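Local coordinates for Poly(Beta-D-mannuronate) lyase (Pseudopedobacter saltans, PDB 7O79), which probably cleaves the poly(beta-D-mannuronate) of alginate as a family 6 polysaccharide lyase with a beta-helix fold, at residues Glu209-Asn223 / Gly231-Asn245. Numbering follows the deposited sequence.
Sequences EIISLKSNRNKVIGN and GIVGRSGNFNTIEEN
N245 OD1 is held by two donors of N223 on the preceding coil: the backbone N at 3.0 Å and ND2, also at 3.0 Å, the latter nearly along the C=O axis. The same N245 amide gives ND2 to V220 O (3.1 Å), arriving well above that carbonyl's plane, while E243 N takes the straighter approach. N223 OD1 accepts from N198 N and its ND2 also reaches I195 O, one coil back. This is an asparagine stack inside a right-handed parallel beta-helix, and a similar pair sits at another turn. There N240 OD1 accepts from N218 N at 2.9 Å, with a weak second bond from N218 ND2, which gives its better one to S215 OG; N218 OD1 accepts from F193 N. The two amides lie side by side, 17° apart, and N240 ND2 reaches S215 O at 3.0 Å. L213 CD1 slides past the N240 amide, 3.7 Å from its CG. At an outward-facing corner the R217 guanidinium stacks flat on the F239 ring, an off-centre cation-pi contact, planes 13° apart, NH2 3.5 Å from CD2; with its chain bent at chi2 (-96°), the arginine runs alongside the phenylalanine. Strands 219-221 and 241-243 run parallel, as do 212-214 and 231-236, with a beta bulge between L213 and K214. Strands 175-177, 209-214, 230-236 and 255-260 follow in order across one sheet, V233 and I242 touching the last: successive coils of the solenoid.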
ATOM      1  N   GLU A 209       2.231   6.547  -6.339  1.00 20.87           N
ATOM      2  CA  GLU A 209       2.131   5.902  -5.039  1.00 23.40           C
ATOM      3  C   GLU A 209       1.892   4.421  -5.290  1.00 22.08           C
ATOM      4  O   GLU A 209       0.797   4.026  -5.682  1.00 21.17           O
ATOM      5  CB  GLU A 209       1.029   6.540  -4.205  1.00 21.26           C
ATOM      6  CG  GLU A 209       1.227   8.033  -4.063  1.00 23.42           C
ATOM      7  CD  GLU A 209       0.263   8.677  -3.075  1.00 28.94           C
ATOM      8  OE1 GLU A 209       0.030   9.907  -3.181  1.00 31.15           O
ATOM      9  OE2 GLU A 209      -0.263   7.960  -2.195  1.00 29.16           O
ATOM     10  N   ILE A 210       2.949   3.616  -5.121  1.00 21.65           N
ATOM     11  CA  ILE A 210       2.806   2.164  -5.185  1.00 21.06           C
ATOM     12  C   ILE A 210       1.867   1.699  -4.086  1.00 20.79           C
ATOM     13  O   ILE A 210       0.888   0.976  -4.325  1.00 18.36           O
ATOM     14  CB  ILE A 210       4.184   1.484  -5.040  1.00 22.79           C
ATOM     15  CG1 ILE A 210       5.148   1.921  -6.143  1.00 24.00           C
ATOM     16  CG2 ILE A 210       4.009  -0.054  -5.049  1.00 22.84           C
ATOM     17  CD1 ILE A 210       6.605   1.482  -5.890  1.00 20.95           C
ATOM     18  N   ILE A 211       2.188   2.088  -2.856  1.00 21.12           N
ATOM     19  CA  ILE A 211       1.355   1.903  -1.674  1.00 20.91           C
ATOM     20  C   ILE A 211       0.925   3.292  -1.228  1.00 21.58           C
ATOM     21  O   ILE A 211       1.747   4.216  -1.177  1.00 23.34           O
ATOM     22  CB  ILE A 211       2.122   1.158  -0.565  1.00 20.03           C
ATOM     23  CG1 ILE A 211       2.305  -0.312  -0.955  1.00 20.17           C
ATOM     24  CG2 ILE A 211       1.402   1.278   0.788  1.00 20.77           C
ATOM     25  CD1 ILE A 211       3.370  -1.065  -0.145  1.00 22.42           C
ATOM     26  N   SER A 212      -0.362   3.460  -0.965  1.00 21.96           N
ATOM     27  CA  SER A 212      -0.899   4.744  -0.529  1.00 19.82           C
ATOM     28  C   SER A 212      -1.638   4.514   0.780  1.00 20.89           C
ATOM     29  O   SER A 212      -2.756   3.988   0.788  1.00 23.94           O
ATOM     30  CB  SER A 212      -1.800   5.355  -1.599  1.00 22.21           C
ATOM     31  OG  SER A 212      -2.294   6.621  -1.197  1.00 21.28           O
ATOM     32  N   LEU A 213      -1.014   4.915   1.886  1.00 20.36           N
ATOM     33  CA  LEU A 213      -1.662   4.903   3.191  1.00 19.95           C
ATOM     34  C   LEU A 213      -2.448   6.197   3.379  1.00 19.49           C
ATOM     35  O   LEU A 213      -1.885   7.290   3.302  1.00 21.16           O
ATOM     36  CB  LEU A 213      -0.640   4.725   4.311  1.00 17.98           C
ATOM     37  CG  LEU A 213       0.356   3.569   4.129  1.00 20.05           C
ATOM     38  CD1 LEU A 213       1.266   3.441   5.347  1.00 20.04           C
ATOM     39  CD2 LEU A 213      -0.413   2.271   3.896  1.00 18.65           C
ATOM     40  N   LYS A 214      -3.742   6.067   3.642  1.00 20.68           N
ATOM     41  CA  LYS A 214      -4.640   7.184   3.915  1.00 20.69           C
ATOM     42  C   LYS A 214      -5.457   6.897   5.166  1.00 23.51           C
ATOM     43  O   LYS A 214      -6.685   7.012   5.177  1.00 24.24           O
ATOM     44  CB  LYS A 214      -5.552   7.434   2.718  1.00 23.98           C
ATOM     45  CG  LYS A 214      -4.831   8.022   1.502  1.00 20.95           C
ATOM     46  CD  LYS A 214      -5.819   8.286   0.362  1.00 25.82           C
ATOM     47  CE  LYS A 214      -5.192   9.193  -0.708  1.00 26.48           C
ATOM     48  NZ  LYS A 214      -5.996   9.228  -1.970  1.00 32.77           N
ATOM     49  N   SER A 215      -4.773   6.476   6.228  1.00 20.90           N
ATOM     50  CA  SER A 215      -5.384   6.037   7.486  1.00 21.57           C
ATOM     51  C   SER A 215      -4.242   5.820   8.475  1.00 22.04           C
ATOM     52  O   SER A 215      -3.065   5.931   8.110  1.00 20.28           O
ATOM     53  CB  SER A 215      -6.203   4.752   7.323  1.00 19.44           C
ATOM     54  OG  SER A 215      -5.431   3.743   6.679  1.00 24.69           O
ATOM     55  N   ASN A 216      -4.594   5.449   9.717  1.00 19.39           N
ATOM     56  CA  ASN A 216      -3.621   5.257  10.796  1.00 22.43           C
ATOM     57  C   ASN A 216      -3.306   3.790  11.073  1.00 21.23           C
ATOM     58  O   ASN A 216      -4.065   2.879  10.733  1.00 20.70           O
ATOM     59  CB  ASN A 216      -4.094   5.877  12.127  1.00 22.62           C
ATOM     60  CG  ASN A 216      -4.374   7.353  12.032  1.00 21.45           C
ATOM     61  OD1 ASN A 216      -4.084   7.994  11.023  1.00 22.58           O
ATOM     62  ND2 ASN A 216      -4.896   7.919  13.110  1.00 21.78           N
ATOM     63  N   ARG A 217      -2.153   3.593  11.733  1.00 23.59           N
ATOM     64  CA  ARG A 217      -1.753   2.339  12.392  1.00 23.29           C
ATOM     65  C   ARG A 217      -1.610   1.170  11.435  1.00 20.71           C
ATOM     66  O   ARG A 217      -1.871   0.022  11.790  1.00 23.12           O
ATOM     67  CB  ARG A 217      -2.683   1.977  13.546  1.00 23.48           C
ATOM     68  CG  ARG A 217      -3.045   3.138  14.397  1.00 27.39           C
ATOM     69  CD  ARG A 217      -2.129   3.165  15.594  1.00 27.79           C
ATOM     70  NE  ARG A 217      -2.319   4.367  16.397  1.00 34.39           N
ATOM     71  CZ  ARG A 217      -1.474   4.786  17.334  1.00 36.77           C
ATOM     72  NH1 ARG A 217      -0.360   4.105  17.587  1.00 34.90           N
ATOM     73  NH2 ARG A 217      -1.740   5.895  18.016  1.00 38.96           N
ATOM     74  N   ASN A 218      -1.128   1.454  10.250  1.00 19.18           N
ATOM     75  CA  ASN A 218      -0.879   0.431   9.268  1.00 20.90           C
ATOM     76  C   ASN A 218       0.559  -0.055   9.349  1.00 19.48           C
ATOM     77  O   ASN A 218       1.402   0.642   9.820  1.00 20.49           O
ATOM     78  CB  ASN A 218      -1.198   0.962   7.890  1.00 18.68           C
ATOM     79  CG  ASN A 218      -2.652   1.363   7.759  1.00 17.93           C
ATOM     80  OD1 ASN A 218      -3.512   0.562   7.864  1.00 19.21           O
ATOM     81  ND2 ASN A 218      -2.885   2.597   7.588  1.00 18.23           N
ATOM     82  N   LYS A 219       0.789  -1.278   8.915  1.00 22.04           N
ATOM     83  CA  LYS A 219       2.107  -1.878   8.893  1.00 22.91           C
ATOM     84  C   LYS A 219       2.563  -2.300   7.498  1.00 21.02           C
ATOM     85  O   LYS A 219       2.007  -3.191   6.923  1.00 20.69           O
ATOM     86  CB  LYS A 219       2.141  -3.100   9.786  1.00 21.66           C
ATOM     87  CG  LYS A 219       1.480  -2.920  11.118  1.00 27.14           C
ATOM     88  CD  LYS A 219       2.303  -1.964  11.920  1.00 31.66           C
ATOM     89  CE  LYS A 219       2.323  -2.268  13.394  1.00 33.36           C
ATOM     90  NZ  LYS A 219       1.565  -1.221  14.083  1.00 40.37           N
ATOM     91  N   VAL A 220       3.630  -1.688   7.018  1.00 19.15           N
ATOM     92  CA  VAL A 220       4.233  -1.981   5.731  1.00 17.57           C
ATOM     93  C   VAL A 220       5.596  -2.566   6.111  1.00 22.15           C
ATOM     94  O   VAL A 220       6.508  -1.852   6.381  1.00 20.54           O
ATOM     95  CB  VAL A 220       4.321  -0.739   4.853  1.00 19.20           C
ATOM     96  CG1 VAL A 220       4.860  -1.103   3.510  1.00 18.91           C
ATOM     97  CG2 VAL A 220       2.953  -0.140   4.679  1.00 20.34           C
ATOM     98  N   ILE A 221       5.671  -3.894   6.116  1.00 20.91           N
ATOM     99  CA  ILE A 221       6.778  -4.642   6.725  1.00 21.91           C
ATOM    100  C   ILE A 221       7.337  -5.650   5.733  1.00 22.78           C
ATOM    101  O   ILE A 221       6.583  -6.447   5.167  1.00 20.49           O
ATOM    102  CB  ILE A 221       6.338  -5.409   7.988  1.00 21.47           C
ATOM    103  CG1 ILE A 221       5.515  -4.557   8.943  1.00 29.34           C
ATOM    104  CG2 ILE A 221       7.559  -5.971   8.717  1.00 26.17           C
ATOM    105  CD1 ILE A 221       6.218  -3.299   9.337  1.00 25.86           C
ATOM    106  N   GLY A 222       8.656  -5.632   5.539  1.00 23.07           N
ATOM    107  CA  GLY A 222       9.333  -6.752   4.894  1.00 23.12           C
ATOM    108  C   GLY A 222       8.932  -7.029   3.463  1.00 22.08           C
ATOM    109  O   GLY A 222       9.016  -8.175   3.020  1.00 24.59           O
ATOM    110  N   ASN A 223       8.516  -6.012   2.721  1.00 23.13           N
ATOM    111  CA  ASN A 223       8.192  -6.142   1.309  1.00 22.87           C
ATOM    112  C   ASN A 223       9.431  -5.891   0.448  1.00 22.26           C
ATOM    113  O   ASN A 223      10.327  -5.129   0.820  1.00 21.77           O
ATOM    114  CB  ASN A 223       7.106  -5.144   0.924  1.00 18.73           C
ATOM    115  CG  ASN A 223       5.821  -5.364   1.700  1.00 23.12           C
ATOM    116  OD1 ASN A 223       5.036  -6.269   1.392  1.00 19.59           O
ATOM    117  ND2 ASN A 223       5.620  -4.561   2.740  1.00 20.11           N
ATOM    118  N   GLY A 231       6.663   5.252  -5.276  1.00 24.22           N
ATOM    119  CA  GLY A 231       7.233   4.962  -3.976  1.00 23.37           C
ATOM    120  C   GLY A 231       6.183   4.452  -3.006  1.00 22.75           C
ATOM    121  O   GLY A 231       4.996   4.348  -3.337  1.00 20.25           O
ATOM    122  N   ILE A 232       6.644   4.135  -1.800  1.00 21.48           N
ATOM    123  CA  ILE A 232       5.771   3.730  -0.702  1.00 20.02           C
ATOM    124  C   ILE A 232       5.401   4.997   0.052  1.00 23.03           C
ATOM    125  O   ILE A 232       6.288   5.710   0.535  1.00 23.23           O
ATOM    126  CB  ILE A 232       6.467   2.725   0.231  1.00 22.45           C
ATOM    127  CG1 ILE A 232       6.758   1.408  -0.497  1.00 22.62           C
ATOM    128  CG2 ILE A 232       5.583   2.449   1.462  1.00 21.43           C
ATOM    129  CD1 ILE A 232       7.616   0.429   0.322  1.00 23.72           C
ATOM    130  N   VAL A 233       4.108   5.309   0.124  1.00 20.85           N
ATOM    131  CA  VAL A 233       3.689   6.653   0.518  1.00 22.11           C
ATOM    132  C   VAL A 233       2.675   6.582   1.659  1.00 20.96           C
ATOM    133  O   VAL A 233       1.627   5.932   1.535  1.00 20.90           O
ATOM    134  CB  VAL A 233       3.116   7.437  -0.676  1.00 22.88           C
ATOM    135  CG1 VAL A 233       2.600   8.793  -0.234  1.00 20.82           C
ATOM    136  CG2 VAL A 233       4.180   7.616  -1.745  1.00 23.09           C
ATOM    137  N   GLY A 234       2.997   7.240   2.773  1.00 22.22           N
ATOM    138  CA  GLY A 234       1.989   7.668   3.731  1.00 21.14           C
ATOM    139  C   GLY A 234       1.380   8.993   3.287  1.00 20.78           C
ATOM    140  O   GLY A 234       1.930  10.060   3.557  1.00 22.64           O
ATOM    141  N   ARG A 235       0.272   8.944   2.553  1.00 22.00           N
ATOM    142  CA  ARG A 235      -0.331  10.170   2.018  1.00 23.31           C
ATOM    143  C   ARG A 235      -1.140  10.923   3.071  1.00 21.46           C
ATOM    144  O   ARG A 235      -1.069  12.156   3.151  1.00 20.66           O
ATOM    145  CB  ARG A 235      -1.227   9.831   0.826  1.00 19.27           C
ATOM    146  CG  ARG A 235      -2.044  11.011   0.295  1.00 21.60           C
ATOM    147  CD  ARG A 235      -1.176  12.172  -0.200  1.00 26.39           C
ATOM    148  NE  ARG A 235      -2.004  13.271  -0.681  1.00 23.77           N
ATOM    149  CZ  ARG A 235      -2.547  14.213   0.090  1.00 28.83           C
ATOM    150  NH1 ARG A 235      -2.296  14.245   1.406  1.00 21.92           N
ATOM    151  NH2 ARG A 235      -3.313  15.156  -0.467  1.00 24.21           N
ATOM    152  N   SER A 236      -1.942  10.197   3.844  1.00 19.11           N
ATOM    153  CA  SER A 236      -2.771  10.762   4.900  1.00 21.97           C
ATOM    154  C   SER A 236      -2.635   9.880   6.129  1.00 20.75           C
ATOM    155  O   SER A 236      -2.114   8.759   6.060  1.00 23.09           O
ATOM    156  CB  SER A 236      -4.244  10.870   4.471  1.00 22.39           C
ATOM    157  OG  SER A 236      -4.395  11.945   3.572  1.00 30.18           O
ATOM    158  N   GLY A 237      -3.099  10.396   7.268  1.00 23.43           N
ATOM    159  CA  GLY A 237      -3.079   9.617   8.491  1.00 20.31           C
ATOM    160  C   GLY A 237      -1.777   9.716   9.255  1.00 19.47           C
ATOM    161  O   GLY A 237      -0.833  10.429   8.888  1.00 21.21           O
ATOM    162  N   ASN A 238      -1.741   8.969  10.358  1.00 18.03           N
ATOM    163  CA  ASN A 238      -0.739   9.121  11.398  1.00 20.56           C
ATOM    164  C   ASN A 238      -0.379   7.759  11.984  1.00 22.48           C
ATOM    165  O   ASN A 238      -1.124   6.790  11.859  1.00 20.17           O
ATOM    166  CB  ASN A 238      -1.214  10.085  12.510  1.00 23.68           C
ATOM    167  CG  ASN A 238      -1.652  11.449  11.967  1.00 26.32           C
ATOM    168  OD1 ASN A 238      -0.813  12.242  11.535  1.00 23.75           O
ATOM    169  ND2 ASN A 238      -2.955  11.718  11.972  1.00 24.41           N
ATOM    170  N   PHE A 239       0.785   7.703  12.635  1.00 23.84           N
ATOM    171  CA  PHE A 239       1.263   6.487  13.319  1.00 24.27           C
ATOM    172  C   PHE A 239       1.294   5.273  12.383  1.00 22.14           C
ATOM    173  O   PHE A 239       0.781   4.194  12.695  1.00 21.82           O
ATOM    174  CB  PHE A 239       0.428   6.201  14.573  1.00 22.05           C
ATOM    175  CG  PHE A 239       0.082   7.436  15.356  1.00 24.60           C
ATOM    176  CD1 PHE A 239       1.032   8.044  16.162  1.00 27.27           C
ATOM    177  CD2 PHE A 239      -1.192   7.973  15.314  1.00 23.99           C
ATOM    178  CE1 PHE A 239       0.719   9.186  16.881  1.00 29.55           C
ATOM    179  CE2 PHE A 239      -1.504   9.105  16.031  1.00 27.69           C
ATOM    180  CZ  PHE A 239      -0.551   9.709  16.817  1.00 25.41           C
ATOM    181  N   ASN A 240       1.914   5.443  11.220  1.00 20.06           N
ATOM    182  CA  ASN A 240       2.114   4.313  10.330  1.00 20.66           C
ATOM    183  C   ASN A 240       3.522   3.761  10.488  1.00 18.75           C
ATOM    184  O   ASN A 240       4.434   4.462  10.921  1.00 20.32           O
ATOM    185  CB  ASN A 240       1.838   4.700   8.880  1.00 16.75           C
ATOM    186  CG  ASN A 240       0.349   4.845   8.615  1.00 20.03           C
ATOM    187  OD1 ASN A 240      -0.439   3.950   8.962  1.00 21.35           O
ATOM    188  ND2 ASN A 240      -0.051   5.979   8.051  1.00 17.51           N
ATOM    189  N   THR A 241       3.677   2.479  10.164  1.00 21.84           N
ATOM    190  CA  THR A 241       4.946   1.777  10.325  1.00 22.38           C
ATOM    191  C   THR A 241       5.412   1.264   8.972  1.00 20.12           C
ATOM    192  O   THR A 241       4.687   0.529   8.292  1.00 20.87           O
ATOM    193  CB  THR A 241       4.832   0.630  11.331  1.00 21.91           C
ATOM    194  OG1 THR A 241       4.537   1.157  12.629  1.00 25.03           O
ATOM    195  CG2 THR A 241       6.134  -0.157  11.400  1.00 22.76           C
ATOM    196  N   ILE A 242       6.618   1.663   8.580  1.00 21.98           N
ATOM    197  CA  ILE A 242       7.226   1.245   7.321  1.00 20.18           C
ATOM    198  C   ILE A 242       8.611   0.734   7.695  1.00 21.96           C
ATOM    199  O   ILE A 242       9.511   1.527   7.980  1.00 23.87           O
ATOM    200  CB  ILE A 242       7.291   2.388   6.299  1.00 19.50           C
ATOM    201  CG1 ILE A 242       5.873   2.912   6.043  1.00 18.20           C
ATOM    202  CG2 ILE A 242       7.870   1.898   4.972  1.00 17.63           C
ATOM    203  CD1 ILE A 242       5.815   4.095   5.120  1.00 17.26           C
ATOM    204  N   GLU A 243       8.780  -0.588   7.719  1.00 21.17           N
ATOM    205  CA  GLU A 243       9.963  -1.209   8.305  1.00 26.02           C
ATOM    206  C   GLU A 243      10.422  -2.404   7.496  1.00 20.67           C
ATOM    207  O   GLU A 243       9.604  -3.170   6.992  1.00 24.65           O
ATOM    208  CB  GLU A 243       9.717  -1.673   9.747  1.00 23.19           C
ATOM    209  CG  GLU A 243       9.483  -0.543  10.709  1.00 26.77           C
ATOM    210  CD  GLU A 243       9.260  -1.018  12.138  1.00 28.41           C
ATOM    211  OE1 GLU A 243       9.327  -0.159  13.048  1.00 35.04           O
ATOM    212  OE2 GLU A 243       8.965  -2.221  12.333  1.00 30.09           O
ATOM    213  N   GLU A 244      11.742  -2.555   7.402  1.00 22.01           N
ATOM    214  CA  GLU A 244      12.384  -3.767   6.886  1.00 23.00           C
ATOM    215  C   GLU A 244      12.003  -4.074   5.445  1.00 23.71           C
ATOM    216  O   GLU A 244      12.001  -5.241   5.037  1.00 25.30           O
ATOM    217  CB  GLU A 244      12.102  -4.968   7.792  1.00 24.85           C
ATOM    218  CG  GLU A 244      12.793  -4.854   9.149  1.00 32.23           C
ATOM    219  CD  GLU A 244      12.088  -5.643  10.237  1.00 37.56           C
ATOM    220  OE1 GLU A 244      11.739  -5.042  11.271  1.00 42.87           O
ATOM    221  OE2 GLU A 244      11.878  -6.860  10.057  1.00 39.29           O
ATOM    222  N   ASN A 245      11.708  -3.035   4.659  1.00 20.42           N
ATOM    223  CA  ASN A 245      11.397  -3.199   3.247  1.00 22.81           C
ATOM    224  C   ASN A 245      12.671  -3.085   2.419  1.00 20.48           C
ATOM    225  O   ASN A 245      13.670  -2.515   2.857  1.00 24.37           O
ATOM    226  CB  ASN A 245      10.382  -2.154   2.761  1.00 19.31           C
ATOM    227  CG  ASN A 245       9.067  -2.224   3.509  1.00 22.12           C
ATOM    228  OD1 ASN A 245       8.237  -3.093   3.232  1.00 19.16           O
ATOM    229  ND2 ASN A 245       8.862  -1.305   4.466  1.00 19.87           N
TER
HETATM  230  O   HOH W   1       1.933   1.722  13.106  1.00 24.51           O